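PDB 3OTX: adenosine kinase, putative from Trypanosoma brucei, which probably phosphorylates adenosine to AMP with ATP as phosphate donor and magnesium as cofactor, the single step of this purine salvage route. Local coordinates for residues Pro16-Ser21 against Lys99-Ala104; Gly123-Cys128 against Leu136-Gly141. The protein carries 1 engineered substitution. One frame throughout, in Å; residues are numbered along the deposited sequence.

Contact 1. Residues Pro16-Ser21 against Lys99-Ala104. With AP5 (bis(adenosine)-5'-pentaphosphate), chain C.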
# COMPACT_ATOMS: atom_id res chain seq x y z
N PRO A 16 0.48 -6.46 8.37
CA PRO A 16 1.74 -5.93 8.90
C PRO A 16 2.80 -7.03 8.77
O PRO A 16 2.60 -8.15 9.26
CB PRO A 16 1.41 -5.59 10.36
CG PRO A 16 0.18 -6.39 10.70
CD PRO A 16 -0.56 -6.63 9.42
N LEU A 17 3.86 -6.75 8.02
CA LEU A 17 4.87 -7.78 7.75
C LEU A 17 6.24 -7.24 8.09
O LEU A 17 6.49 -6.06 7.87
CB LEU A 17 4.88 -8.14 6.25
CG LEU A 17 3.56 -8.47 5.58
CD1 LEU A 17 3.79 -8.66 4.07
CD2 LEU A 17 2.98 -9.76 6.21
N LEU A 18 7.10 -8.08 8.64
CA LEU A 18 8.50 -7.73 8.77
C LEU A 18 9.24 -8.05 7.47
O LEU A 18 9.21 -9.20 6.98
CB LEU A 18 9.13 -8.52 9.93
CG LEU A 18 10.52 -7.92 10.25
CD1 LEU A 18 10.42 -6.79 11.33
CD2 LEU A 18 11.60 -8.93 10.55
N ASP A 19 9.94 -7.05 6.91
CA ASP A 19 10.68 -7.30 5.67
C ASP A 19 12.05 -7.87 5.94
O ASP A 19 12.82 -7.33 6.75
CB ASP A 19 10.84 -6.01 4.88
CG ASP A 19 9.56 -5.56 4.22
OD1 ASP A 19 8.58 -6.34 4.15
OD2 ASP A 19 9.56 -4.41 3.74
N VAL A 20 12.37 -8.97 5.26
CA VAL A 20 13.64 -9.67 5.40
C VAL A 20 14.31 -9.48 4.04
O VAL A 20 13.93 -10.12 3.06
CB VAL A 20 13.42 -11.15 5.81
CG1 VAL A 20 14.75 -11.91 6.03
CG2 VAL A 20 12.61 -11.23 7.10
N SER A 21 15.29 -8.57 3.99
CA SER A 21 15.82 -8.03 2.76
C SER A 21 17.26 -8.49 2.59
O SER A 21 18.05 -8.47 3.54
CB SER A 21 15.80 -6.50 2.84
OG SER A 21 16.09 -5.89 1.60
N LYS A 99 6.08 -7.41 17.97
CA LYS A 99 6.41 -6.34 18.92
C LYS A 99 7.16 -5.22 18.21
O LYS A 99 6.92 -4.04 18.47
CB LYS A 99 7.23 -6.85 20.08
CG LYS A 99 6.45 -7.76 21.04
CD LYS A 99 7.46 -8.43 22.03
CE LYS A 99 6.79 -9.52 22.88
NZ LYS A 99 5.75 -8.96 23.79
N VAL A 100 8.09 -5.59 17.34
CA VAL A 100 8.86 -4.58 16.56
C VAL A 100 8.00 -3.79 15.59
O VAL A 100 8.15 -2.57 15.51
CB VAL A 100 10.07 -5.23 15.83
CG1 VAL A 100 10.64 -4.27 14.78
CG2 VAL A 100 11.14 -5.64 16.85
N LEU A 101 7.07 -4.44 14.89
CA LEU A 101 6.20 -3.74 13.96
C LEU A 101 5.34 -2.76 14.73
O LEU A 101 5.16 -1.59 14.33
CB LEU A 101 5.30 -4.72 13.21
CG LEU A 101 6.01 -5.67 12.23
CD1 LEU A 101 5.06 -6.79 11.83
CD2 LEU A 101 6.41 -4.89 10.98
N LYS A 102 4.79 -3.22 15.83
CA LYS A 102 3.94 -2.31 16.65
C LYS A 102 4.74 -1.15 17.22
O LYS A 102 4.28 0.01 17.23
CB LYS A 102 3.26 -3.12 17.75
CG LYS A 102 2.32 -2.35 18.66
CD LYS A 102 1.42 -3.35 19.40
CE LYS A 102 0.15 -2.65 19.87
NZ LYS A 102 0.38 -1.81 21.09
N GLU A 103 5.95 -1.44 17.72
CA GLU A 103 6.77 -0.42 18.35
C GLU A 103 7.20 0.66 17.39
O GLU A 103 7.14 1.85 17.72
CB GLU A 103 7.98 -1.03 19.08
CG GLU A 103 8.74 0.07 19.79
CD GLU A 103 9.89 -0.40 20.63
OE1 GLU A 103 10.72 0.47 20.99
OE2 GLU A 103 9.98 -1.62 20.94
N ALA A 104 7.69 0.26 16.22
CA ALA A 104 8.15 1.24 15.23
C ALA A 104 7.00 2.20 14.88
O ALA A 104 7.24 3.42 14.88
CB ALA A 104 8.64 0.52 13.95
PA AP5 C . 6.56 3.98 -9.36
O1A AP5 C . 7.80 3.27 -9.90
O2A AP5 C . 5.48 4.22 -10.40
O3A AP5 C . 5.85 3.19 -8.15
PB AP5 C . 5.69 1.59 -8.00
O1B AP5 C . 5.85 0.87 -9.30
O2B AP5 C . 4.42 1.37 -7.24
O3B AP5 C . 6.95 1.31 -7.07
PG AP5 C . 7.79 -0.00 -6.74
O1G AP5 C . 9.15 0.45 -6.33
O2G AP5 C . 7.93 -0.97 -7.89
O3G AP5 C . 7.00 -0.51 -5.50
PD AP5 C . 7.23 -1.81 -4.57
O1D AP5 C . 8.41 -2.67 -4.99
O2D AP5 C . 5.88 -2.45 -4.45
O3D AP5 C . 7.68 -1.11 -3.19
PE AP5 C . 6.70 -0.56 -2.04
O1E AP5 C . 5.51 0.10 -2.67
O2E AP5 C . 7.51 0.24 -1.03
O5F AP5 C . 7.05 5.32 -8.63
C5F AP5 C . 6.14 6.12 -7.87
C4F AP5 C . 6.67 7.53 -7.79
O4F AP5 C . 8.01 7.52 -7.28
C3F AP5 C . 6.83 8.23 -9.14
O3F AP5 C . 5.62 8.85 -9.49
C2F AP5 C . 7.98 9.16 -8.92
O2F AP5 C . 7.53 10.32 -8.26
C1F AP5 C . 8.86 8.39 -7.93
N9A AP5 C . 9.91 7.57 -8.59
C8A AP5 C . 9.95 6.18 -8.70
N7A AP5 C . 11.10 5.84 -9.35
C5A AP5 C . 11.78 6.98 -9.64
C6A AP5 C . 13.00 7.23 -10.24
N6A AP5 C . 13.83 6.25 -10.59
N1A AP5 C . 13.42 8.53 -10.36
C2A AP5 C . 12.67 9.60 -9.88
N3A AP5 C . 11.46 9.33 -9.27
C4A AP5 C . 11.04 8.06 -9.13
O5J AP5 C . 6.16 -1.92 -1.32
C5J AP5 C . 7.08 -2.79 -0.69
C4J AP5 C . 6.31 -3.40 0.47
O4J AP5 C . 5.33 -4.33 -0.01
C3J AP5 C . 7.17 -4.25 1.41
O3J AP5 C . 7.38 -3.49 2.60
C2J AP5 C . 6.35 -5.53 1.65
O2J AP5 C . 6.25 -5.90 3.02
C1J AP5 C . 5.00 -5.14 1.09
N9B AP5 C . 4.18 -6.29 0.68
C8B AP5 C . 4.54 -7.22 -0.25
N7B AP5 C . 3.53 -8.13 -0.30
C5B AP5 C . 2.55 -7.77 0.58
C6B AP5 C . 1.31 -8.33 0.92
N6B AP5 C . 0.86 -9.50 0.43
N1B AP5 C . 0.61 -7.69 1.89
C2B AP5 C . 0.98 -6.49 2.47
N3B AP5 C . 2.22 -5.96 2.17
C4B AP5 C . 2.96 -6.59 1.21

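Contact 2. Residues Gly123-Cys128 against Leu136-Gly141. With AP5 (bis(adenosine)-5'-pentaphosphate), chain C.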
# COMPACT_ATOMS: atom_id res chain seq x y z
N GLY A 123 3.62 -11.99 10.33
CA GLY A 123 3.99 -12.13 8.94
C GLY A 123 5.34 -11.54 8.59
O GLY A 123 5.88 -10.68 9.30
N ALA A 124 5.89 -12.02 7.47
CA ALA A 124 7.17 -11.53 6.99
C ALA A 124 7.15 -11.51 5.46
O ALA A 124 6.38 -12.26 4.83
CB ALA A 124 8.34 -12.43 7.49
N CYS A 125 8.01 -10.69 4.87
CA CYS A 125 8.07 -10.61 3.42
C CYS A 125 9.53 -10.74 3.06
O CYS A 125 10.36 -9.95 3.53
CB CYS A 125 7.50 -9.28 2.92
SG CYS A 125 7.44 -9.26 1.07
N ALA A 126 9.85 -11.73 2.23
CA ALA A 126 11.23 -11.84 1.70
C ALA A 126 11.38 -10.77 0.61
O ALA A 126 10.59 -10.70 -0.32
CB ALA A 126 11.50 -13.23 1.16
N VAL A 127 12.38 -9.91 0.75
CA VAL A 127 12.61 -8.84 -0.23
C VAL A 127 13.93 -9.19 -0.90
O VAL A 127 15.01 -9.04 -0.31
CB VAL A 127 12.66 -7.47 0.45
CG1 VAL A 127 12.93 -6.37 -0.57
CG2 VAL A 127 11.32 -7.17 1.16
N CYS A 128 13.84 -9.75 -2.11
CA CYS A 128 15.01 -10.29 -2.80
C CYS A 128 15.47 -9.25 -3.83
O CYS A 128 14.75 -8.94 -4.77
CB CYS A 128 14.67 -11.63 -3.47
SG CYS A 128 13.81 -12.78 -2.41
N LEU A 136 9.38 -9.81 -4.32
CA LEU A 136 8.82 -9.89 -2.97
C LEU A 136 8.02 -11.16 -2.80
O LEU A 136 7.21 -11.51 -3.66
CB LEU A 136 7.93 -8.67 -2.65
CG LEU A 136 8.44 -7.31 -3.11
CD1 LEU A 136 7.38 -6.21 -2.86
CD2 LEU A 136 9.76 -7.02 -2.40
N VAL A 137 8.27 -11.88 -1.71
CA VAL A 137 7.53 -13.11 -1.38
C VAL A 137 6.91 -12.95 0.01
O VAL A 137 7.62 -12.99 1.00
CB VAL A 137 8.45 -14.30 -1.43
CG1 VAL A 137 7.68 -15.61 -1.11
CG2 VAL A 137 9.10 -14.42 -2.83
N ALA A 138 5.60 -12.77 0.08
CA ALA A 138 4.94 -12.41 1.36
C ALA A 138 4.36 -13.65 2.02
O ALA A 138 3.54 -14.37 1.41
CB ALA A 138 3.82 -11.39 1.10
N ASP A 139 4.78 -13.91 3.27
CA ASP A 139 4.23 -14.97 4.11
C ASP A 139 3.40 -14.30 5.17
O ASP A 139 3.93 -13.80 6.17
CB ASP A 139 5.39 -15.77 4.69
CG ASP A 139 4.94 -16.85 5.65
OD1 ASP A 139 3.72 -17.08 5.78
OD2 ASP A 139 5.82 -17.47 6.27
N LEU A 140 2.08 -14.17 4.92
CA LEU A 140 1.25 -13.36 5.80
C LEU A 140 1.22 -13.78 7.27
O LEU A 140 1.04 -12.92 8.13
CB LEU A 140 -0.17 -13.25 5.29
CG LEU A 140 -0.39 -12.56 3.93
CD1 LEU A 140 -1.88 -12.15 3.68
CD2 LEU A 140 0.51 -11.42 3.67
N GLY A 141 1.30 -15.09 7.54
CA GLY A 141 1.25 -15.55 8.93
C GLY A 141 0.03 -14.99 9.64
O GLY A 141 -1.11 -15.08 9.13
PA AP5 C . 6.56 3.98 -9.36
O1A AP5 C . 7.80 3.27 -9.90
O2A AP5 C . 5.48 4.22 -10.40
O3A AP5 C . 5.85 3.19 -8.15
PB AP5 C . 5.69 1.59 -8.00
O1B AP5 C . 5.85 0.87 -9.30
O2B AP5 C . 4.42 1.37 -7.24
O3B AP5 C . 6.95 1.31 -7.07
PG AP5 C . 7.79 -0.00 -6.74
O1G AP5 C . 9.15 0.45 -6.33
O2G AP5 C . 7.93 -0.97 -7.89
O3G AP5 C . 7.00 -0.51 -5.50
PD AP5 C . 7.23 -1.81 -4.57
O1D AP5 C . 8.41 -2.67 -4.99
O2D AP5 C . 5.88 -2.45 -4.45
O3D AP5 C . 7.68 -1.11 -3.19
PE AP5 C . 6.70 -0.56 -2.04
O1E AP5 C . 5.51 0.10 -2.67
O2E AP5 C . 7.51 0.24 -1.03
O5F AP5 C . 7.05 5.32 -8.63
C5F AP5 C . 6.14 6.12 -7.87
C4F AP5 C . 6.67 7.53 -7.79
O4F AP5 C . 8.01 7.52 -7.28
C3F AP5 C . 6.83 8.23 -9.14
O3F AP5 C . 5.62 8.85 -9.49
C2F AP5 C . 7.98 9.16 -8.92
O2F AP5 C . 7.53 10.32 -8.26
C1F AP5 C . 8.86 8.39 -7.93
N9A AP5 C . 9.91 7.57 -8.59
C8A AP5 C . 9.95 6.18 -8.70
N7A AP5 C . 11.10 5.84 -9.35
C5A AP5 C . 11.78 6.98 -9.64
C6A AP5 C . 13.00 7.23 -10.24
N6A AP5 C . 13.83 6.25 -10.59
N1A AP5 C . 13.42 8.53 -10.36
C2A AP5 C . 12.67 9.60 -9.88
N3A AP5 C . 11.46 9.33 -9.27
C4A AP5 C . 11.04 8.06 -9.13
O5J AP5 C . 6.16 -1.92 -1.32
C5J AP5 C . 7.08 -2.79 -0.69
C4J AP5 C . 6.31 -3.40 0.47
O4J AP5 C . 5.33 -4.33 -0.01
C3J AP5 C . 7.17 -4.25 1.41
O3J AP5 C . 7.38 -3.49 2.60
C2J AP5 C . 6.35 -5.53 1.65
O2J AP5 C . 6.25 -5.90 3.02
C1J AP5 C . 5.00 -5.14 1.09
N9B AP5 C . 4.18 -6.29 0.68
C8B AP5 C . 4.54 -7.22 -0.25
N7B AP5 C . 3.53 -8.13 -0.30
C5B AP5 C . 2.55 -7.77 0.58
C6B AP5 C . 1.31 -8.33 0.92
N6B AP5 C . 0.86 -9.50 0.43
N1B AP5 C . 0.61 -7.69 1.89
C2B AP5 C . 0.98 -6.49 2.47
N3B AP5 C . 2.22 -5.96 2.17
C4B AP5 C . 2.96 -6.59 1.21

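Contact 1. Residues Pro16-Ser21 against Lys99-Ala104
Leu-18 and Leu-101 mark the crossing of strand 17-21 over helix 99-104, with 8.8 Å between the segment axes at closest approach and 103° between their N-to-C directions. Leu-101 does most of the touching. Its CG stands anti to the carbonyl carbon (chi1 -68°), and its two methyls divide the strand between them: CD1 meets the start of the segment, 4.1 Å from CB of Pro-16, while CD2 comes within 3.3 Å of the Leu-17 carbonyl O. Leu-18 extends the apolar patch to the residue just before Leu-101, its CD1 lying 4.3 Å from Val-100 CG1. No hydrogen bond crosses, and Pro-63 on strand 60-63 also packs against Leu-101.

Leu-17 points its CB away from the helix, toward the inhibitor bis(adenosine)-5'-pentaphosphate. There its CD1 sits over the adenine face, nearly straight above C4B at 3.6 Å. Asp-19 makes no contact with the helix; its carboxylate grips the ribose diol with both oxygens, OD1 receiving the O2J hydroxyl and OD2 the O3J hydroxyl, each at 2.6 Å. Two bonds to two oxygens fix the carboxylate and sugar relative to each other. The chemistry is therefore divided along one strand: leucine, valine and proline groups and the Leu-17 carbonyl meet segment 99-104 without a hydrogen bond, whereas polar recognition of the nucleoside falls to Asp-19, a known adenosine-binding residue.

Contact 2. Residues Gly123-Cys128 against Leu136-Gly141
The beta hairpin of strands 122-130 and 133-141 is held here by the hydrogen-bonded pairs Ala-124 with Asp-139 and Ala-126 with Val-137. The segments run antiparallel at 170°, and each pair makes two backbone bonds, the shortest at 2.8 Å from Asp-139 N to Ala-124 O and from Ala-126 N to Val-137 O. Between them lies the non-hydrogen-bonded pair Cys-125 with Ala-138, where CA of Cys-125 makes a C-H...O contact with Val-137 O. At the open end, Leu-140 O comes within 3.2 Å of Gly-123 CA, where a CB would collide with it; the lack of a side chain on Gly-123 lets the strands approach so closely.

The face bearing Cys-125, Val-127, Leu-136 and Ala-138 meets the nucleoside. SG of Cys-125, anti to its backbone N (chi1 -174°), reaches across the strands to 3.8 Å from Leu-136 CB and also touches C8B of the adenine. Leu-136 splits its methyls: CD2 packs 3.7 Å from CG1 of Val-127, the two side chains lying side by side and pointing the same way, while CD1 reaches the ribose ring oxygen O4J at 4.0 Å. CB of Ala-138 is 3.6 Å from N7B, and CD2 of Leu-140 comes to 3.8 Å from N6B. SG of Cys-125, Ala-138 CB and Leu-140 CD2 all lie on one side of the adenine plane, so the base is covered there by apolar groups and sulfur.

On the other face, CB of Ala-126 meets CB of Val-137 at 4.1 Å, and Phe-50 of helix 49-54 packs over Ala-124, Ala-126 and Asp-139. A small sheet laid over the nucleoside in this way is characteristic of the lid of PfkB-family (ribokinase-like) adenosine kinases.

Contacts 1 and 2 have centres 11 Å apart and meet in one sheet, where strands 17-23 and 122-130 are parallel neighbours. Probable backbone hydrogen bonds join them: Val-20 N to Cys-125 O and Val-127 N to Val-20 O, both 2.8 Å. Side chains add a second junction, with Asp-19 OD1 of contact 1 lying 3.4 Å from CB of Cys-125 in contact 2. That same CB is 3.6 Å from the inhibitor hydroxyl O2J, so the diol grip and the apolar cover of the base adjoin each other. Leu-17 shares that adenine face with contact 2. Beyond both segments the inhibitor bonds to the backbone N of Asp-301, the predicted proton acceptor.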